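Local coordinates for protein O-succinylhomoserine sulfhydrylase (Mycobacterium tuberculosis, PDB 3NDN) that probably catalyses the pyridoxal phosphate-dependent formation of L-homocysteine from O-succinyl-L-homoserine and hydrogen sulfide on the way to methionine, at residues V30-M36 / E88-I93; A47-T51 / S263-A267; A206-L210 / L277-V281; I229-V235 / V269-L274. One frame throughout, in Å; residues are numbered along the deposited sequence.

Contact 1 of 4, residues V30-M36 / E88-I93; sequences VGVRGGM and ERLRLI
Arg89 reaches out of helix 81-94 and hooks the carbonyl of Gly34, in the turn that follows Arg33. CG stands anti to the backbone N (chi1 -174°) and the chain bends at chi3, which lays the guanidinium against the turn with Gly34 O in its plane. The grip is side-on, two nitrogens to one oxygen: Arg89 NE donates to Gly34 O at 3.0 Å with an N-H...O angle of 162°, arriving on a lone pair in the carbonyl plane, while NH1 of Arg89 adds a longer, more bent bond of 3.3 Å to that oxygen. Val32 O lies over one face of the group, toward its rim, and CG of Met36 meets the edge, 3.5 Å from Arg89 NH1. On the apolar side Val30 and Ile93 pass flank to flank, running opposite ways, Val30 CG2 coming 3.9 Å from Ile93 CG1. Leu92 CD1 rests on the glycines, 3.8 Å from Gly34 CA, and Glu88 CG sits 3.7 Å from Gly35 CA; here the helix packs directly on glycine backbone, with Gly35 at a positive phi. The outer nitrogens of Arg89 also serve Glu46, Glu275 and Leu271 O. A buried cation is thus shared between two carboxylates and two carbonyls, which probably keeps it charged and fixes the guanidinium's rotation.

Contact 2 of 4, residues A47-T51 / S263-A267; sequences AMYLT and SAFNA
Met48 brings its thioether obliquely against the ring of Phe265, a Met-aromatic contact between an irregular loop and the first turn of helix 264-273. The two side chains run at a slant to each other. CG of Met48 stands anti to the backbone N (chi1 -170°), carrying the chain out from the loop, and a bend at chi3 turns the methyl toward the ring. CE therefore approaches most closely, 3.5 Å from Phe265 CD1, with SD following at 4.0 Å from the same CD1. The sulfur is 5.3 Å from the ring centroid and 72° off the ring normal.

The remaining packing is aliphatic. Leu50, at the centre of an inverse gamma turn, sends CD2 to the start of the helix, where it lies 4.0 Å from Ala264 CB and 4.3 Å from Phe265 CB. Ala264 CB also faces the loop backbone, 3.8 Å from Tyr49 O, which accepts from Asn80 ND2 and, weakly, from Thr51 N.

The polar bonds do not run between the two segments. Ser263 is the N-cap: its OG accepts from Phe265 N at 3.2 Å, a capping bond at the helix start on which the loop packs, and also bonds to Asn266 OD1 of the fourth subunit.

Helix 264-273 presents this end to the tetramer interface, where Phe265 stacks on Phe265 of the fourth subunit and Leu50 packs on Trp268 of the third. Within the chain, helix 81-94 lies alongside, with Pro81 touching Tyr49 and Val83 touching Ala267.

Contact 3 of 4, residues A206-L210 / L277-V281; sequences ATPLL and LAIRV
Leu209 reaches Leu277 and Val281 because its CG stands anti to the carbonyl carbon (chi1 -83°) and chi2 of 52° spreads the two methyls over the start of helix 277-296. Leu209 also closes an ST turn. Thr207 OG1, placed between the backbone N and the carbonyl carbon (chi1 86°), accepts from Leu209 N at 3.2 Å and gives its own proton to Ala206 O at 2.6 Å. The hydroxyl thereby ties the short, weakly bonded helical turn 207-210 to the residue before it and holds Leu209 N in the turn.

Across the contact carbon meets carbon almost throughout, apart from the Thr207 hydroxyl and the Leu277 carbonyl. Leu209 lies athwart Leu277, its CD1 3.7 Å from CD2 of Leu277. The other methyl of Leu209 sits between Ala278 and Val281, about one helical turn apart, with CD2 3.6 Å from Val281 CB. Val281 in turn divides its branches: CG1 meets Leu210 tip to tip, 4.0 Å from Leu210 CG, and also lies by Thr207 OG1, while CG2 turns to Leu209.

The contact joins the turn that follows strand 198-202 of the seven-stranded sheet to the long helix 277-296 of this PLP-dependent trans-sulfuration enzyme. His228 borders it, touching both Thr207 and Leu277, and Ser323 backs Leu210 from a loop.

The tightest spot is where Leu209 CD2 presses on the helix backbone, 3.2 Å from Ala278 CA, closer than normal van der Waals packing.

Contact 4 of 4, residues I229-V235 / V269-L274; sequences IDGQGRV and VLLKGL
An Asx turn at Asp230 organises the loop between strands 220-224 and 238-242, just after the lysine position predicted to carry pyridoxal phosphate, and helix 264-273 packs against it. The turn bond runs from Gln232 N to Asp230 OD1, which is met on the anti side; Arg234 NE reaches the same oxygen from the syn side at 2.9 Å, a salt bridge, and NH2 of Arg234 adds a second nitrogen to it. Asp230 OD2 takes Val235 N, also at 2.9 Å, nearly along its C-O axis. The loop wraps round this carboxylate, whose OD1 lies in the guanidinium plane of Arg234.

The helix meets that ordered surface with methyls. Val269 CG1 sits over the centre of the Arg234 guanidinium, 3.7 Å from CZ, and Gln232 OE1 lies above the opposite face. Val269 CG1 also meets Val235 CG2 tip to tip at 4.0 Å. Leu270 CD2 fits against Asp230 CB at 3.8 Å, while Ile229 and Leu274 run alongside in the same sense, CG2 of Ile229 3.9 Å from CD2 of Leu274. The backbones come close at Gly273, which has no side chain, and Gly273 CA makes a CA-H...O contact of 3.5 Å to Ile229 O. Gln232 NE2 continues to Lys272 O of the second subunit. A water joins loop to helix, donating to Val269 O at 2.8 Å and weakly accepting from Arg234 NH1.

Overall arrangement
Contacts 1, 2 and 4 are buried; contact 3 is only partly so. Helix 264-273 serves two of them, its start in contact 2 and its later turns in contact 4, and helix 277-296 follows it into contact 3. Contacts 1, 3 and 4 touch one another: Arg89 probably bonds to Leu271 O, Arg280 to Gly273 O, and Ile93 packs on Pro208. Contacts 1 and 2 stay apart, their centres about 17 Å from each other. Chemistry follows place: contact 1 has direct hydrogen bonds between its segments, contact 4 a loop with an internal salt bridge, packed over by methyls, contacts 2 and 3 apolar packing. All four meet other subunits.

Contact 1 of 4, residues V30-M36 / E88-I93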
loop_
_atom_site.group_PDB
_atom_site.type_symbol
_atom_site.label_atom_id
_atom_site.label_comp_id
_atom_site.label_asym_id
_atom_site.label_seq_id
_atom_site.Cartn_x
_atom_site.Cartn_y
_atom_site.Cartn_z
ATOM N N VAL A 30 -7.211 -19.513 15.791
ATOM C CA VAL A 30 -5.823 -19.290 15.344
ATOM C C VAL A 30 -5.748 -18.454 14.067
ATOM O O VAL A 30 -4.759 -17.752 13.846
ATOM C CB VAL A 30 -4.948 -20.613 15.172
ATOM C CG1 VAL A 30 -4.865 -21.420 16.487
ATOM C CG2 VAL A 30 -5.445 -21.469 14.033
ATOM N N GLY A 31 -6.766 -18.556 13.205
ATOM C CA GLY A 31 -6.799 -17.725 11.999
ATOM C C GLY A 31 -6.954 -16.235 12.297
ATOM O O GLY A 31 -6.441 -15.388 11.556
ATOM N N VAL A 32 -7.656 -15.904 13.382
ATOM C CA VAL A 32 -7.829 -14.502 13.773
ATOM C C VAL A 32 -6.578 -13.885 14.428
ATOM O O VAL A 32 -6.248 -12.721 14.168
ATOM C CB VAL A 32 -9.082 -14.318 14.697
ATOM C CG1 VAL A 32 -9.200 -12.885 15.210
ATOM C CG2 VAL A 32 -10.379 -14.736 13.935
ATOM N N ARG A 33 -5.896 -14.636 15.290
ATOM C CA ARG A 33 -4.822 -14.021 16.108
ATOM C C ARG A 33 -3.554 -14.871 16.323
ATOM O O ARG A 33 -2.712 -14.542 17.177
ATOM C CB ARG A 33 -5.387 -13.480 17.459
ATOM C CG ARG A 33 -6.508 -14.302 18.092
ATOM C CD ARG A 33 -6.826 -13.929 19.561
ATOM N NE ARG A 33 -7.582 -12.683 19.791
ATOM C CZ ARG A 33 -7.038 -11.533 20.180
ATOM N NH1 ARG A 33 -5.728 -11.457 20.375
ATOM N NH2 ARG A 33 -7.803 -10.452 20.398
ATOM N N GLY A 34 -3.401 -15.943 15.551
ATOM C CA GLY A 34 -2.174 -16.755 15.575
ATOM C C GLY A 34 -0.944 -16.126 14.906
ATOM O O GLY A 34 -1.053 -15.398 13.904
ATOM N N GLY A 35 0.223 -16.386 15.495
ATOM C CA GLY A 35 1.518 -16.044 14.891
ATOM C C GLY A 35 1.961 -14.586 14.906
ATOM O O GLY A 35 2.879 -14.207 14.159
ATOM N N MET A 36 1.331 -13.764 15.750
ATOM C CA MET A 36 1.632 -12.324 15.784
ATOM C C MET A 36 2.925 -12.048 16.520
ATOM O O MET A 36 3.295 -12.801 17.412
ATOM C CB MET A 36 0.514 -11.548 16.491
ATOM C CG MET A 36 -0.849 -11.703 15.865
ATOM S SD MET A 36 -2.020 -10.525 16.559
ATOM C CE MET A 36 -2.290 -11.150 18.218
ATOM N N GLU A 88 3.593 -18.314 9.788
ATOM C CA GLU A 88 3.202 -18.979 11.041
ATOM C C GLU A 88 1.696 -19.132 11.215
ATOM O O GLU A 88 1.219 -20.162 11.722
ATOM C CB GLU A 88 3.852 -18.295 12.248
ATOM C CG GLU A 88 3.487 -18.911 13.608
ATOM C CD GLU A 88 4.258 -20.184 13.945
ATOM O OE1 GLU A 88 5.064 -20.670 13.099
ATOM O OE2 GLU A 88 4.055 -20.694 15.084
ATOM N N ARG A 89 0.929 -18.119 10.800
ATOM C CA ARG A 89 -0.534 -18.214 10.828
ATOM C C ARG A 89 -1.053 -19.373 9.954
ATOM O O ARG A 89 -1.898 -20.161 10.400
ATOM C CB ARG A 89 -1.192 -16.858 10.446
ATOM C CG ARG A 89 -2.731 -16.814 10.580
ATOM C CD ARG A 89 -3.265 -15.352 10.522
ATOM N NE ARG A 89 -2.837 -14.582 11.697
ATOM C CZ ARG A 89 -3.156 -13.305 11.945
ATOM N NH1 ARG A 89 -2.709 -12.721 13.058
ATOM N NH2 ARG A 89 -3.900 -12.605 11.085
ATOM N N LEU A 90 -0.531 -19.506 8.726
ATOM C CA LEU A 90 -0.936 -20.612 7.848
ATOM C C LEU A 90 -0.469 -21.973 8.423
ATOM O O LEU A 90 -1.204 -22.956 8.357
ATOM C CB LEU A 90 -0.389 -20.416 6.397
ATOM C CG LEU A 90 -0.753 -21.453 5.315
ATOM C CD1 LEU A 90 -2.271 -21.678 5.163
ATOM C CD2 LEU A 90 -0.078 -21.141 3.940
ATOM N N ARG A 91 0.729 -22.010 9.001
ATOM C CA ARG A 91 1.279 -23.241 9.609
ATOM C C ARG A 91 0.378 -23.714 10.768
ATOM O O ARG A 91 0.102 -24.918 10.905
ATOM C CB ARG A 91 2.725 -23.016 10.113
ATOM C CG ARG A 91 3.471 -24.326 10.572
ATOM C CD ARG A 91 4.666 -24.033 11.535
ATOM N NE ARG A 91 4.254 -23.425 12.810
ATOM C CZ ARG A 91 3.533 -24.026 13.764
ATOM N NH1 ARG A 91 3.085 -25.282 13.617
ATOM N NH2 ARG A 91 3.228 -23.354 14.876
ATOM N N LEU A 92 -0.089 -22.764 11.576
ATOM C CA LEU A 92 -1.012 -23.050 12.698
ATOM C C LEU A 92 -2.342 -23.611 12.214
ATOM O O LEU A 92 -2.814 -24.605 12.771
ATOM C CB LEU A 92 -1.260 -21.812 13.574
ATOM C CG LEU A 92 -0.101 -21.450 14.531
ATOM C CD1 LEU A 92 -0.191 -19.994 15.008
ATOM C CD2 LEU A 92 -0.054 -22.410 15.734
ATOM N N ILE A 93 -2.931 -22.984 11.192
ATOM C CA ILE A 93 -4.208 -23.472 10.585
ATOM C C ILE A 93 -4.101 -24.913 10.046
ATOM O O ILE A 93 -5.027 -25.737 10.213
ATOM C CB ILE A 93 -4.713 -22.486 9.481
ATOM C CG1 ILE A 93 -5.166 -21.156 10.121
ATOM C CG2 ILE A 93 -5.847 -23.107 8.615
ATOM C CD1 ILE A 93 -5.438 -20.020 9.110
#

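Contact 2 of 4, residues A47-T51 / S263-A267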
loop_
_atom_site.group_PDB
_atom_site.type_symbol
_atom_site.label_atom_id
_atom_site.label_comp_id
_atom_site.label_asym_id
_atom_site.label_seq_id
_atom_site.Cartn_x
_atom_site.Cartn_y
_atom_site.Cartn_z
ATOM N N ALA A 47 1.703 -5.076 11.893
ATOM C CA ALA A 47 2.576 -4.091 11.245
ATOM C C ALA A 47 3.199 -4.572 9.923
ATOM O O ALA A 47 3.440 -5.777 9.740
ATOM C CB ALA A 47 3.691 -3.678 12.218
ATOM N N MET A 48 3.478 -3.625 9.020
ATOM C CA MET A 48 4.101 -3.928 7.700
ATOM C C MET A 48 5.522 -3.359 7.628
ATOM O O MET A 48 5.689 -2.140 7.634
ATOM C CB MET A 48 3.255 -3.320 6.573
ATOM C CG MET A 48 3.649 -3.765 5.153
ATOM S SD MET A 48 2.961 -2.683 3.870
ATOM C CE MET A 48 1.241 -3.189 3.845
ATOM N N TYR A 49 6.520 -4.244 7.507
ATOM C CA TYR A 49 7.935 -3.861 7.475
ATOM C C TYR A 49 8.501 -3.871 6.051
ATOM O O TYR A 49 9.146 -4.841 5.621
ATOM C CB TYR A 49 8.794 -4.714 8.454
ATOM C CG TYR A 49 8.422 -4.532 9.932
ATOM C CD1 TYR A 49 9.019 -3.525 10.701
ATOM C CD2 TYR A 49 7.481 -5.361 10.553
ATOM C CE1 TYR A 49 8.660 -3.333 12.048
ATOM C CE2 TYR A 49 7.114 -5.180 11.903
ATOM C CZ TYR A 49 7.732 -4.167 12.645
ATOM O OH TYR A 49 7.408 -3.947 13.978
ATOM N N LEU A 50 8.260 -2.772 5.334
ATOM C CA LEU A 50 8.791 -2.600 3.971
ATOM C C LEU A 50 10.258 -2.191 4.066
ATOM O O LEU A 50 10.592 -1.008 4.016
ATOM C CB LEU A 50 7.976 -1.573 3.163
ATOM C CG LEU A 50 6.497 -1.909 2.906
ATOM C CD1 LEU A 50 5.774 -0.839 2.078
ATOM C CD2 LEU A 50 6.373 -3.279 2.240
ATOM N N THR A 51 11.121 -3.202 4.200
ATOM C CA THR A 51 12.564 -3.028 4.236
ATOM C C THR A 51 13.195 -4.243 3.543
ATOM O O THR A 51 12.698 -5.389 3.691
ATOM C CB THR A 51 13.100 -2.887 5.690
ATOM O OG1 THR A 51 14.443 -2.398 5.656
ATOM C CG2 THR A 51 13.068 -4.244 6.456
ATOM N N SER A 263 6.580 -10.648 -1.464
ATOM C CA SER A 263 6.693 -9.249 -1.080
ATOM C C SER A 263 6.041 -9.046 0.310
ATOM O O SER A 263 5.009 -9.628 0.594
ATOM C CB SER A 263 6.018 -8.370 -2.126
ATOM O OG SER A 263 5.737 -7.089 -1.599
ATOM N N ALA A 264 6.660 -8.246 1.173
ATOM C CA ALA A 264 6.051 -7.923 2.480
ATOM C C ALA A 264 4.670 -7.251 2.384
ATOM O O ALA A 264 3.839 -7.404 3.304
ATOM C CB ALA A 264 7.036 -7.062 3.348
ATOM N N PHE A 265 4.416 -6.495 1.305
ATOM C CA PHE A 265 3.086 -5.892 1.096
ATOM C C PHE A 265 2.054 -7.023 0.847
ATOM O O PHE A 265 1.001 -7.072 1.488
ATOM C CB PHE A 265 3.066 -4.882 -0.080
ATOM C CG PHE A 265 1.693 -4.327 -0.380
ATOM C CD1 PHE A 265 1.220 -3.203 0.299
ATOM C CD2 PHE A 265 0.845 -4.959 -1.309
ATOM C CE1 PHE A 265 -0.059 -2.693 0.044
ATOM C CE2 PHE A 265 -0.413 -4.469 -1.572
ATOM C CZ PHE A 265 -0.888 -3.334 -0.889
ATOM N N ASN A 266 2.385 -7.942 -0.055
ATOM C CA ASN A 266 1.504 -9.087 -0.358
ATOM C C ASN A 266 1.265 -9.938 0.911
ATOM O O ASN A 266 0.159 -10.419 1.139
ATOM C CB ASN A 266 2.088 -9.967 -1.487
ATOM C CG ASN A 266 2.063 -9.278 -2.854
ATOM O OD1 ASN A 266 2.209 -8.048 -2.962
ATOM N ND2 ASN A 266 1.884 -10.070 -3.907
ATOM N N ALA A 267 2.305 -10.093 1.729
ATOM C CA ALA A 267 2.228 -10.883 2.970
ATOM C C ALA A 267 1.187 -10.283 3.932
ATOM O O ALA A 267 0.438 -11.016 4.581
ATOM C CB ALA A 267 3.618 -10.956 3.657
#

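Contact 3 of 4, residues A206-L210 / L277-V281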
loop_
_atom_site.group_PDB
_atom_site.type_symbol
_atom_site.label_atom_id
_atom_site.label_comp_id
_atom_site.label_asym_id
_atom_site.label_seq_id
_atom_site.Cartn_x
_atom_site.Cartn_y
_atom_site.Cartn_z
ATOM N N ALA A 206 -9.580 -27.646 -2.577
ATOM C CA ALA A 206 -10.285 -27.924 -1.319
ATOM C C ALA A 206 -10.126 -26.891 -0.184
ATOM O O ALA A 206 -11.051 -26.709 0.617
ATOM C CB ALA A 206 -9.901 -29.317 -0.816
ATOM N N THR A 207 -8.961 -26.235 -0.120
ATOM C CA THR A 207 -8.538 -25.388 1.018
ATOM C C THR A 207 -8.291 -26.230 2.288
ATOM O O THR A 207 -8.821 -27.343 2.407
ATOM C CB THR A 207 -9.556 -24.238 1.363
ATOM O OG1 THR A 207 -10.565 -24.736 2.259
ATOM C CG2 THR A 207 -10.222 -23.659 0.101
ATOM N N PRO A 208 -7.500 -25.698 3.250
ATOM C CA PRO A 208 -7.259 -26.407 4.526
ATOM C C PRO A 208 -8.505 -26.587 5.396
ATOM O O PRO A 208 -8.483 -27.322 6.402
ATOM C CB PRO A 208 -6.224 -25.524 5.252
ATOM C CG PRO A 208 -6.157 -24.247 4.500
ATOM C CD PRO A 208 -6.637 -24.509 3.099
ATOM N N LEU A 209 -9.598 -25.948 5.008
ATOM C CA LEU A 209 -10.804 -26.056 5.795
ATOM C C LEU A 209 -11.608 -27.321 5.452
ATOM O O LEU A 209 -12.359 -27.820 6.297
ATOM C CB LEU A 209 -11.648 -24.793 5.656
ATOM C CG LEU A 209 -11.283 -23.601 6.553
ATOM C CD1 LEU A 209 -9.809 -23.207 6.494
ATOM C CD2 LEU A 209 -12.148 -22.432 6.189
ATOM N N LEU A 210 -11.458 -27.829 4.228
ATOM C CA LEU A 210 -12.296 -28.964 3.781
ATOM C C LEU A 210 -11.573 -30.311 3.601
ATOM O O LEU A 210 -12.229 -31.346 3.502
ATOM C CB LEU A 210 -13.087 -28.606 2.521
ATOM C CG LEU A 210 -13.954 -27.340 2.532
ATOM C CD1 LEU A 210 -14.671 -27.202 1.208
ATOM C CD2 LEU A 210 -14.957 -27.335 3.709
ATOM N N LEU A 277 -11.036 -16.541 6.473
ATOM C CA LEU A 277 -11.096 -17.746 5.619
ATOM C C LEU A 277 -12.212 -18.713 6.031
ATOM O O LEU A 277 -12.994 -19.181 5.175
ATOM C CB LEU A 277 -9.731 -18.470 5.555
ATOM C CG LEU A 277 -9.485 -19.681 4.616
ATOM C CD1 LEU A 277 -9.624 -19.331 3.138
ATOM C CD2 LEU A 277 -8.117 -20.281 4.870
ATOM N N ALA A 278 -12.293 -19.001 7.334
ATOM C CA ALA A 278 -13.300 -19.944 7.859
ATOM C C ALA A 278 -14.745 -19.614 7.469
ATOM O O ALA A 278 -15.451 -20.476 6.899
ATOM C CB ALA A 278 -13.165 -20.091 9.398
ATOM N N ILE A 279 -15.198 -18.383 7.768
ATOM C CA ILE A 279 -16.574 -17.979 7.408
ATOM C C ILE A 279 -16.825 -17.821 5.891
ATOM O O ILE A 279 -17.922 -18.145 5.409
ATOM C CB ILE A 279 -17.100 -16.744 8.206
ATOM C CG1 ILE A 279 -16.259 -15.483 7.924
ATOM C CG2 ILE A 279 -17.207 -17.072 9.724
ATOM C CD1 ILE A 279 -16.920 -14.176 8.474
ATOM N N ARG A 280 -15.824 -17.339 5.154
ATOM C CA ARG A 280 -15.906 -17.273 3.669
ATOM C C ARG A 280 -16.057 -18.661 3.005
ATOM O O ARG A 280 -16.968 -18.877 2.157
ATOM C CB ARG A 280 -14.696 -16.507 3.099
ATOM C CG ARG A 280 -14.745 -14.981 3.364
ATOM C CD ARG A 280 -13.636 -14.226 2.626
ATOM N NE ARG A 280 -12.268 -14.497 3.107
ATOM C CZ ARG A 280 -11.401 -15.312 2.488
ATOM N NH1 ARG A 280 -11.766 -15.960 1.387
ATOM N NH2 ARG A 280 -10.179 -15.495 2.971
ATOM N N VAL A 281 -15.202 -19.611 3.394
ATOM C CA VAL A 281 -15.323 -20.986 2.852
ATOM C C VAL A 281 -16.660 -21.648 3.241
ATOM O O VAL A 281 -17.369 -22.186 2.367
ATOM C CB VAL A 281 -14.089 -21.891 3.189
ATOM C CG1 VAL A 281 -14.333 -23.337 2.729
ATOM C CG2 VAL A 281 -12.838 -21.345 2.534
#

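Contact 4 of 4, residues I229-V235 / V269-L274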
loop_
_atom_site.group_PDB
_atom_site.type_symbol
_atom_site.label_atom_id
_atom_site.label_comp_id
_atom_site.label_asym_id
_atom_site.label_seq_id
_atom_site.Cartn_x
_atom_site.Cartn_y
_atom_site.Cartn_z
ATOM N N ILE A 229 -7.262 -18.001 -0.091
ATOM C CA ILE A 229 -6.473 -17.279 0.961
ATOM C C ILE A 229 -6.627 -15.732 0.888
ATOM O O ILE A 229 -7.052 -15.091 1.870
ATOM C CB ILE A 229 -5.030 -17.776 1.027
ATOM C CG1 ILE A 229 -5.017 -19.175 1.644
ATOM C CG2 ILE A 229 -4.119 -16.810 1.885
ATOM C CD1 ILE A 229 -3.853 -20.056 1.209
ATOM N N ASP A 230 -6.320 -15.148 -0.271
ATOM C CA ASP A 230 -6.675 -13.728 -0.564
ATOM C C ASP A 230 -8.196 -13.563 -0.473
ATOM O O ASP A 230 -8.723 -12.749 0.329
ATOM C CB ASP A 230 -6.148 -13.341 -1.979
ATOM C CG ASP A 230 -6.401 -11.867 -2.341
ATOM O OD1 ASP A 230 -7.530 -11.358 -2.130
ATOM O OD2 ASP A 230 -5.459 -11.225 -2.852
ATOM N N GLY A 231 -8.898 -14.353 -1.288
ATOM C CA GLY A 231 -10.359 -14.378 -1.322
ATOM C C GLY A 231 -11.057 -13.256 -2.094
ATOM O O GLY A 231 -12.271 -13.348 -2.352
ATOM N N GLN A 232 -10.314 -12.215 -2.488
ATOM C CA GLN A 232 -10.921 -11.079 -3.219
ATOM C C GLN A 232 -10.177 -10.644 -4.495
ATOM O O GLN A 232 -10.364 -9.533 -4.978
ATOM C CB GLN A 232 -11.180 -9.901 -2.279
ATOM C CG GLN A 232 -11.823 -10.334 -0.956
ATOM C CD GLN A 232 -12.003 -9.192 0.023
ATOM O OE1 GLN A 232 -11.229 -9.058 0.971
ATOM N NE2 GLN A 232 -13.019 -8.369 -0.193
ATOM N N GLY A 233 -9.376 -11.550 -5.051
ATOM C CA GLY A 233 -8.740 -11.321 -6.358
ATOM C C GLY A 233 -7.667 -10.255 -6.507
ATOM O O GLY A 233 -7.405 -9.810 -7.644
ATOM N N ARG A 234 -6.977 -9.933 -5.409
ATOM C CA ARG A 234 -6.066 -8.755 -5.321
ATOM C C ARG A 234 -4.578 -8.981 -5.675
ATOM O O ARG A 234 -4.000 -8.200 -6.482
ATOM C CB ARG A 234 -6.151 -8.113 -3.936
ATOM C CG ARG A 234 -7.481 -7.460 -3.597
ATOM C CD ARG A 234 -7.651 -7.308 -2.078
ATOM N NE ARG A 234 -7.656 -8.586 -1.356
ATOM C CZ ARG A 234 -7.792 -8.686 -0.033
ATOM N NH1 ARG A 234 -7.914 -7.588 0.711
ATOM N NH2 ARG A 234 -7.802 -9.885 0.557
ATOM N N VAL A 235 -3.954 -10.005 -5.062
ATOM C CA VAL A 235 -2.507 -10.234 -5.188
ATOM C C VAL A 235 -2.134 -11.733 -5.405
ATOM O O VAL A 235 -2.980 -12.634 -5.241
ATOM C CB VAL A 235 -1.666 -9.636 -3.967
ATOM C CG1 VAL A 235 -1.981 -8.133 -3.710
ATOM C CG2 VAL A 235 -1.849 -10.471 -2.692
ATOM N N VAL A 269 -1.450 -8.358 2.972
ATOM C CA VAL A 269 -2.750 -8.663 2.336
ATOM C C VAL A 269 -3.261 -10.091 2.676
ATOM O O VAL A 269 -4.426 -10.274 3.088
ATOM C CB VAL A 269 -2.735 -8.437 0.792
ATOM C CG1 VAL A 269 -4.082 -8.891 0.169
ATOM C CG2 VAL A 269 -2.464 -6.967 0.462
ATOM N N LEU A 270 -2.372 -11.079 2.536
ATOM C CA LEU A 270 -2.708 -12.477 2.731
ATOM C C LEU A 270 -2.952 -12.883 4.191
ATOM O O LEU A 270 -3.854 -13.649 4.448
ATOM C CB LEU A 270 -1.654 -13.388 2.070
ATOM C CG LEU A 270 -1.495 -13.205 0.550
ATOM C CD1 LEU A 270 -0.387 -14.101 -0.018
ATOM C CD2 LEU A 270 -2.812 -13.460 -0.196
ATOM N N LEU A 271 -2.139 -12.394 5.135
ATOM C CA LEU A 271 -2.336 -12.715 6.562
ATOM C C LEU A 271 -3.650 -12.144 7.123
ATOM O O LEU A 271 -4.272 -12.745 8.021
ATOM C CB LEU A 271 -1.099 -12.254 7.412
ATOM C CG LEU A 271 -0.819 -10.771 7.698
ATOM C CD1 LEU A 271 -1.623 -10.268 8.973
ATOM C CD2 LEU A 271 0.677 -10.487 7.904
ATOM N N LYS A 272 -4.091 -11.002 6.587
ATOM C CA LYS A 272 -5.354 -10.426 6.995
ATOM C C LYS A 272 -6.481 -11.230 6.298
ATOM O O LYS A 272 -7.544 -11.413 6.867
ATOM C CB LYS A 272 -5.435 -8.925 6.641
ATOM C CG LYS A 272 -4.402 -8.021 7.372
ATOM C CD LYS A 272 -4.519 -8.092 8.921
ATOM C CE LYS A 272 -5.658 -7.240 9.451
ATOM N NZ LYS A 272 -5.781 -7.324 10.957
ATOM N N GLY A 273 -6.217 -11.745 5.099
ATOM C CA GLY A 273 -7.217 -12.643 4.430
ATOM C C GLY A 273 -7.467 -13.930 5.227
ATOM O O GLY A 273 -8.579 -14.488 5.220
ATOM N N LEU A 274 -6.436 -14.402 5.922
ATOM C CA LEU A 274 -6.540 -15.657 6.687
ATOM C C LEU A 274 -7.512 -15.517 7.885
ATOM O O LEU A 274 -8.087 -16.504 8.355
ATOM C CB LEU A 274 -5.161 -16.128 7.148
ATOM C CG LEU A 274 -4.223 -16.772 6.103
ATOM C CD1 LEU A 274 -2.858 -17.011 6.758
ATOM C CD2 LEU A 274 -4.799 -18.088 5.528
HETATM O O HOH W 1 -6.609 -8.479 3.239
#